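PDB 4OQJ: PKS from Streptomyces albus, which probably acts as a ketosynthase of a multifunctional polyketide synthase, condensing acyl groups carried on phosphopantetheine during antibiotic assembly. Local coordinates for residues V600-A605 / A650-A654; P616-R622 / I636-A642. One frame throughout, in Å; residues are numbered along the deposited sequence.

Contact 1: residues V600-A605 / A650-A654; sequences VQYATA and ALLPA
Leu651 lays its side chain over one side of helix 594-610, where residues 600-605 form a regular helical stretch. Its CA-CB bond points at the helix; with chi1 m and chi2 t, CD2 reaches Thr604 CG2 (4.1 Å) and CD1 reaches Ala605 CB (4.2 Å). Gln601 and Leu651 set the register, their CA atoms 5.4 Å apart. The chain leaves strand 648-650 through Leu651 in a near-helical conformation (-87/-3) and becomes extended at Leu652 (-120/142). Leu652 starts sideways, but its m,t rotamer carries CD2 to 4.0 Å from Val600 CG1. Gln601, also m,t, lays CG against both leucines, 3.8 Å from Leu651 CB and a tight 3.4 Å from Leu652 CG. Its buried amide is satisfied by Val551 N and Ala597 O. Small Ala605 lets the leucine approach, and Thr604, with chi1 m, returns OG1 to Val600 O (2.9 Å). Water 1 donates to Thr604 OG1 (2.8 Å) and Leu651 O (2.7 Å). The loop after edge strand 648-650 packs on the helix, as in alpha/beta layers; Leu651 still backbone-pairs with Glu549. No direct hydrogen bond crosses the interface, so its chemistry implies cohesion by buried apolar surface, with one water linking the polar groups.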
loop_
_atom_site.group_PDB
_atom_site.type_symbol
_atom_site.label_atom_id
_atom_site.label_comp_id
_atom_site.label_asym_id
_atom_site.label_seq_id
_atom_site.Cartn_x
_atom_site.Cartn_y
_atom_site.Cartn_z
ATOM N N VAL A 600 -30.774 -13.886 -48.271
ATOM C CA VAL A 600 -29.558 -14.424 -47.674
ATOM C C VAL A 600 -28.515 -13.331 -47.464
ATOM O O VAL A 600 -27.876 -13.273 -46.421
ATOM C CB VAL A 600 -28.945 -15.532 -48.537
ATOM C CG1 VAL A 600 -27.653 -16.071 -47.902
ATOM C CG2 VAL A 600 -29.936 -16.659 -48.705
ATOM N N GLN A 601 -28.352 -12.456 -48.453
ATOM C CA GLN A 601 -27.350 -11.405 -48.358
ATOM C C GLN A 601 -27.756 -10.344 -47.337
ATOM O O GLN A 601 -26.915 -9.880 -46.575
ATOM C CB GLN A 601 -27.110 -10.760 -49.729
ATOM C CG GLN A 601 -26.325 -11.646 -50.690
ATOM C CD GLN A 601 -26.072 -10.989 -52.041
ATOM O OE1 GLN A 601 -25.019 -10.400 -52.270
ATOM N NE2 GLN A 601 -27.029 -11.111 -52.942
ATOM N N TYR A 602 -29.038 -9.970 -47.326
ATOM C CA TYR A 602 -29.541 -8.984 -46.381
ATOM C C TYR A 602 -29.381 -9.487 -44.954
ATOM O O TYR A 602 -28.905 -8.763 -44.076
ATOM C CB TYR A 602 -31.021 -8.651 -46.657
ATOM C CG TYR A 602 -31.598 -7.659 -45.667
ATOM C CD1 TYR A 602 -31.420 -6.292 -45.839
ATOM C CD2 TYR A 602 -32.315 -8.086 -44.561
ATOM C CE1 TYR A 602 -31.941 -5.378 -44.935
ATOM C CE2 TYR A 602 -32.845 -7.181 -43.657
ATOM C CZ TYR A 602 -32.649 -5.828 -43.844
ATOM O OH TYR A 602 -33.172 -4.920 -42.943
ATOM N N ALA A 603 -29.770 -10.734 -44.723
ATOM C CA ALA A 603 -29.658 -11.317 -43.393
ATOM C C ALA A 603 -28.194 -11.387 -42.945
ATOM O O ALA A 603 -27.893 -11.149 -41.772
ATOM C CB ALA A 603 -30.285 -12.683 -43.373
ATOM N N THR A 604 -27.287 -11.716 -43.864
ATOM C CA THR A 604 -25.858 -11.758 -43.530
ATOM C C THR A 604 -25.379 -10.352 -43.129
ATOM O O THR A 604 -24.692 -10.183 -42.119
ATOM C CB THR A 604 -25.001 -12.290 -44.710
ATOM O OG1 THR A 604 -25.390 -13.629 -45.036
ATOM C CG2 THR A 604 -23.524 -12.284 -44.356
ATOM N N ALA A 605 -25.770 -9.344 -43.907
ATOM C CA ALA A 605 -25.393 -7.959 -43.619
ATOM C C ALA A 605 -25.891 -7.505 -42.249
ATOM O O ALA A 605 -25.153 -6.866 -41.501
ATOM C CB ALA A 605 -25.914 -7.024 -44.697
ATOM N N ALA A 650 -17.912 -9.646 -51.170
ATOM C CA ALA A 650 -19.230 -10.174 -51.523
ATOM C C ALA A 650 -19.913 -10.825 -50.325
ATOM O O ALA A 650 -19.260 -11.440 -49.490
ATOM C CB ALA A 650 -19.113 -11.174 -52.671
ATOM N N LEU A 651 -21.232 -10.673 -50.257
ATOM C CA LEU A 651 -22.036 -11.247 -49.181
ATOM C C LEU A 651 -22.469 -12.687 -49.483
ATOM O O LEU A 651 -23.093 -13.346 -48.645
ATOM C CB LEU A 651 -23.261 -10.369 -48.934
ATOM C CG LEU A 651 -22.949 -9.015 -48.285
ATOM C CD1 LEU A 651 -24.141 -8.085 -48.385
ATOM C CD2 LEU A 651 -22.543 -9.196 -46.831
ATOM N N LEU A 652 -22.121 -13.165 -50.675
ATOM C CA LEU A 652 -22.425 -14.530 -51.102
ATOM C C LEU A 652 -21.164 -15.317 -51.410
ATOM O O LEU A 652 -20.225 -14.769 -51.984
ATOM C CB LEU A 652 -23.294 -14.525 -52.347
ATOM C CG LEU A 652 -24.774 -14.231 -52.194
ATOM C CD1 LEU A 652 -25.442 -14.477 -53.516
ATOM C CD2 LEU A 652 -25.415 -15.068 -51.100
ATOM N N PRO A 653 -21.146 -16.614 -51.062
ATOM C CA PRO A 653 -19.980 -17.412 -51.450
ATOM C C PRO A 653 -19.870 -17.507 -52.968
ATOM O O PRO A 653 -20.894 -17.529 -53.666
ATOM C CB PRO A 653 -20.262 -18.791 -50.836
ATOM C CG PRO A 653 -21.399 -18.588 -49.887
ATOM C CD PRO A 653 -22.178 -17.441 -50.417
ATOM N N ALA A 654 -18.644 -17.544 -53.477
ATOM C CA ALA A 654 -18.431 -17.819 -54.892
ATOM C C ALA A 654 -18.766 -19.281 -55.156
ATOM O O ALA A 654 -18.759 -20.100 -54.233
ATOM C CB ALA A 654 -16.997 -17.511 -55.293
HETATM O O HOH W 1 -24.008 -15.185 -46.834
#

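Contact 2: residues P616-R622 / I636-A642; sequences PVVAADR and IGAQHTA
Pro616 enters the strand in extended conformation (-60/144), its CB resting on the side chain of Gln639. Val617 follows: its O accepts from Gln639 N (2.8 Å), while its branched side chain puts CG2 4.2 Å from Ile636 CD1 and CG1 4.2 Å from Ala638 CB. Ile636 precedes Gly637, whose positive phi (59/53) suits glycine and completes the Schellman motif ending helix 627-635. Val618 bridges Gln639 in parallel, CA atoms 4.8 Å apart; its CG1 lies 3.8 Å from Thr641 CA and its CG2 4.0 Å from Ala642 CB. Ala619 N closes the bridge onto Gln639 O (2.9 Å), and its small CB sits 4.4 Å from Ala638 CB. At Ala620 (-83/-23) the chain turns; CA stands 3.5 Å from His640 O. Arg622, m then fully extended, doubles back: NE donates to Ala619 O (2.8 Å), NH2 to Ala638 O (2.8 Å) and weakly to Gln639 O (3.1 Å). Its guanidinium lies flat on the His640 ring, centres 3.6 Å apart and planes at 12°. Thus after helix 627-635 the loop runs parallel along edge strand 617-618, away from 547-549. Arg622 meets carbonyls at its edge and His640 over its face: a largely polar end.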
loop_
_atom_site.group_PDB
_atom_site.type_symbol
_atom_site.label_atom_id
_atom_site.label_comp_id
_atom_site.label_asym_id
_atom_site.label_seq_id
_atom_site.Cartn_x
_atom_site.Cartn_y
_atom_site.Cartn_z
ATOM N N PRO A 616 -19.825 -0.157 -45.023
ATOM C CA PRO A 616 -20.991 0.155 -45.858
ATOM C C PRO A 616 -21.476 -1.030 -46.683
ATOM O O PRO A 616 -20.673 -1.843 -47.153
ATOM C CB PRO A 616 -20.483 1.271 -46.784
ATOM C CG PRO A 616 -19.320 1.854 -46.091
ATOM C CD PRO A 616 -18.693 0.750 -45.289
ATOM N N VAL A 617 -22.792 -1.116 -46.833
ATOM C CA VAL A 617 -23.416 -2.058 -47.737
ATOM C C VAL A 617 -23.623 -1.358 -49.067
ATOM O O VAL A 617 -24.289 -0.324 -49.128
ATOM C CB VAL A 617 -24.768 -2.574 -47.196
ATOM C CG1 VAL A 617 -25.449 -3.488 -48.208
ATOM C CG2 VAL A 617 -24.569 -3.307 -45.873
ATOM N N VAL A 618 -23.044 -1.922 -50.126
ATOM C CA VAL A 618 -23.267 -1.442 -51.492
ATOM C C VAL A 618 -24.207 -2.383 -52.249
ATOM O O VAL A 618 -23.937 -3.582 -52.396
ATOM C CB VAL A 618 -21.937 -1.310 -52.264
ATOM C CG1 VAL A 618 -22.176 -0.801 -53.692
ATOM C CG2 VAL A 618 -21.001 -0.374 -51.533
ATOM N N ALA A 619 -25.319 -1.829 -52.714
ATOM C CA ALA A 619 -26.253 -2.540 -53.581
ATOM C C ALA A 619 -26.375 -1.777 -54.900
ATOM O O ALA A 619 -27.233 -0.902 -55.043
ATOM C CB ALA A 619 -27.619 -2.684 -52.913
ATOM N N ALA A 620 -25.523 -2.124 -55.860
ATOM C CA ALA A 620 -25.357 -1.327 -57.077
ATOM C C ALA A 620 -26.405 -1.611 -58.160
ATOM O O ALA A 620 -26.664 -0.758 -59.008
ATOM C CB ALA A 620 -23.968 -1.546 -57.634
ATOM N N ASP A 621 -27.010 -2.798 -58.119
ATOM C CA ASP A 621 -27.961 -3.236 -59.139
ATOM C C ASP A 621 -29.263 -3.744 -58.508
ATOM O O ASP A 621 -29.364 -4.914 -58.131
ATOM C CB ASP A 621 -27.331 -4.332 -60.003
ATOM C CG ASP A 621 -28.287 -4.871 -61.059
ATOM O OD1 ASP A 621 -29.244 -4.155 -61.429
ATOM O OD2 ASP A 621 -28.078 -6.012 -61.522
ATOM N N ARG A 622 -30.261 -2.869 -58.422
ATOM C CA ARG A 622 -31.487 -3.154 -57.678
ATOM C C ARG A 622 -32.706 -3.353 -58.584
ATOM O O ARG A 622 -33.845 -3.320 -58.113
ATOM C CB ARG A 622 -31.771 -2.014 -56.694
ATOM C CG ARG A 622 -30.540 -1.552 -55.916
ATOM C CD ARG A 622 -30.910 -0.566 -54.821
ATOM N NE ARG A 622 -29.732 -0.029 -54.147
ATOM C CZ ARG A 622 -29.781 0.743 -53.067
ATOM N NH1 ARG A 622 -30.950 1.060 -52.525
ATOM N NH2 ARG A 622 -28.661 1.190 -52.518
ATOM N N ILE A 636 -31.579 0.404 -44.156
ATOM C CA ILE A 636 -30.193 0.289 -43.696
ATOM C C ILE A 636 -29.292 1.277 -44.429
ATOM O O ILE A 636 -28.081 1.279 -44.241
ATOM C CB ILE A 636 -29.627 -1.143 -43.895
ATOM C CG1 ILE A 636 -29.529 -1.501 -45.386
ATOM C CG2 ILE A 636 -30.474 -2.153 -43.140
ATOM C CD1 ILE A 636 -28.752 -2.782 -45.665
ATOM N N GLY A 637 -29.885 2.088 -45.293
ATOM C CA GLY A 637 -29.146 3.094 -46.028
ATOM C C GLY A 637 -28.042 2.509 -46.876
ATOM O O GLY A 637 -26.890 2.930 -46.781
ATOM N N ALA A 638 -28.387 1.532 -47.707
ATOM C CA ALA A 638 -27.408 0.920 -48.591
ATOM C C ALA A 638 -26.984 1.911 -49.664
ATOM O O ALA A 638 -27.815 2.578 -50.265
ATOM C CB ALA A 638 -27.973 -0.343 -49.228
ATOM N N GLN A 639 -25.685 2.002 -49.902
ATOM C CA GLN A 639 -25.166 2.879 -50.936
ATOM C C GLN A 639 -25.373 2.269 -52.332
ATOM O O GLN A 639 -25.549 1.057 -52.473
ATOM C CB GLN A 639 -23.686 3.164 -50.664
ATOM C CG GLN A 639 -23.456 3.836 -49.304
ATOM C CD GLN A 639 -21.990 3.945 -48.928
ATOM O OE1 GLN A 639 -21.103 3.670 -49.740
ATOM N NE2 GLN A 639 -21.726 4.347 -47.683
ATOM N N HIS A 640 -25.377 3.117 -53.360
ATOM C CA HIS A 640 -25.493 2.649 -54.738
ATOM C C HIS A 640 -24.116 2.429 -55.362
ATOM O O HIS A 640 -23.993 1.770 -56.398
ATOM C CB HIS A 640 -26.315 3.635 -55.564
ATOM C CG HIS A 640 -27.755 3.681 -55.161
ATOM N ND1 HIS A 640 -28.220 4.507 -54.159
ATOM C CD2 HIS A 640 -28.824 2.973 -55.593
ATOM C CE1 HIS A 640 -29.518 4.318 -54.007
ATOM N NE2 HIS A 640 -29.912 3.395 -54.863
ATOM N N THR A 641 -23.086 2.979 -54.724
ATOM C CA THR A 641 -21.703 2.701 -55.107
ATOM C C THR A 641 -20.722 3.177 -54.028
ATOM O O THR A 641 -21.113 3.859 -53.080
ATOM C CB THR A 641 -21.348 3.358 -56.460
ATOM O OG1 THR A 641 -19.938 3.602 -56.517
ATOM C CG2 THR A 641 -22.102 4.673 -56.654
ATOM N N ALA A 642 -19.453 2.793 -54.175
ATOM C CA ALA A 642 -18.393 3.205 -53.251
ATOM C C ALA A 642 -17.256 3.892 -54.008
ATOM O O ALA A 642 -16.915 3.497 -55.128
ATOM C CB ALA A 642 -17.864 2.003 -52.474
HETATM O O HOH W 2 -24.613 1.607 -59.717
#

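Overall arrangement
Both contacts belong to one small alpha/beta region built on the parallel sheet 617-618, 547-549, 648-650, and their centres are 13 Å apart. Contact 2 is nested in the loop that contact 1 closes: helix 594-610 leads into strand 617-618, and the chain returns through 636-642 to strand 648-650. Contact 2 lies on outer strand 617-618 and contact 1 in the loop after outer strand 648-650, with 547-549 between. They touch directly, Tyr602 OH lying 3.9 Å from Ile636 CG2 and Ala605 CB 4.1 Å from Val617 CG2, so the helix of contact 1 also packs on contact 2. Their centres lie about 39 and 44 Å from the chain's centre. Neither contains the potassium ligands Ser292 and Lys294.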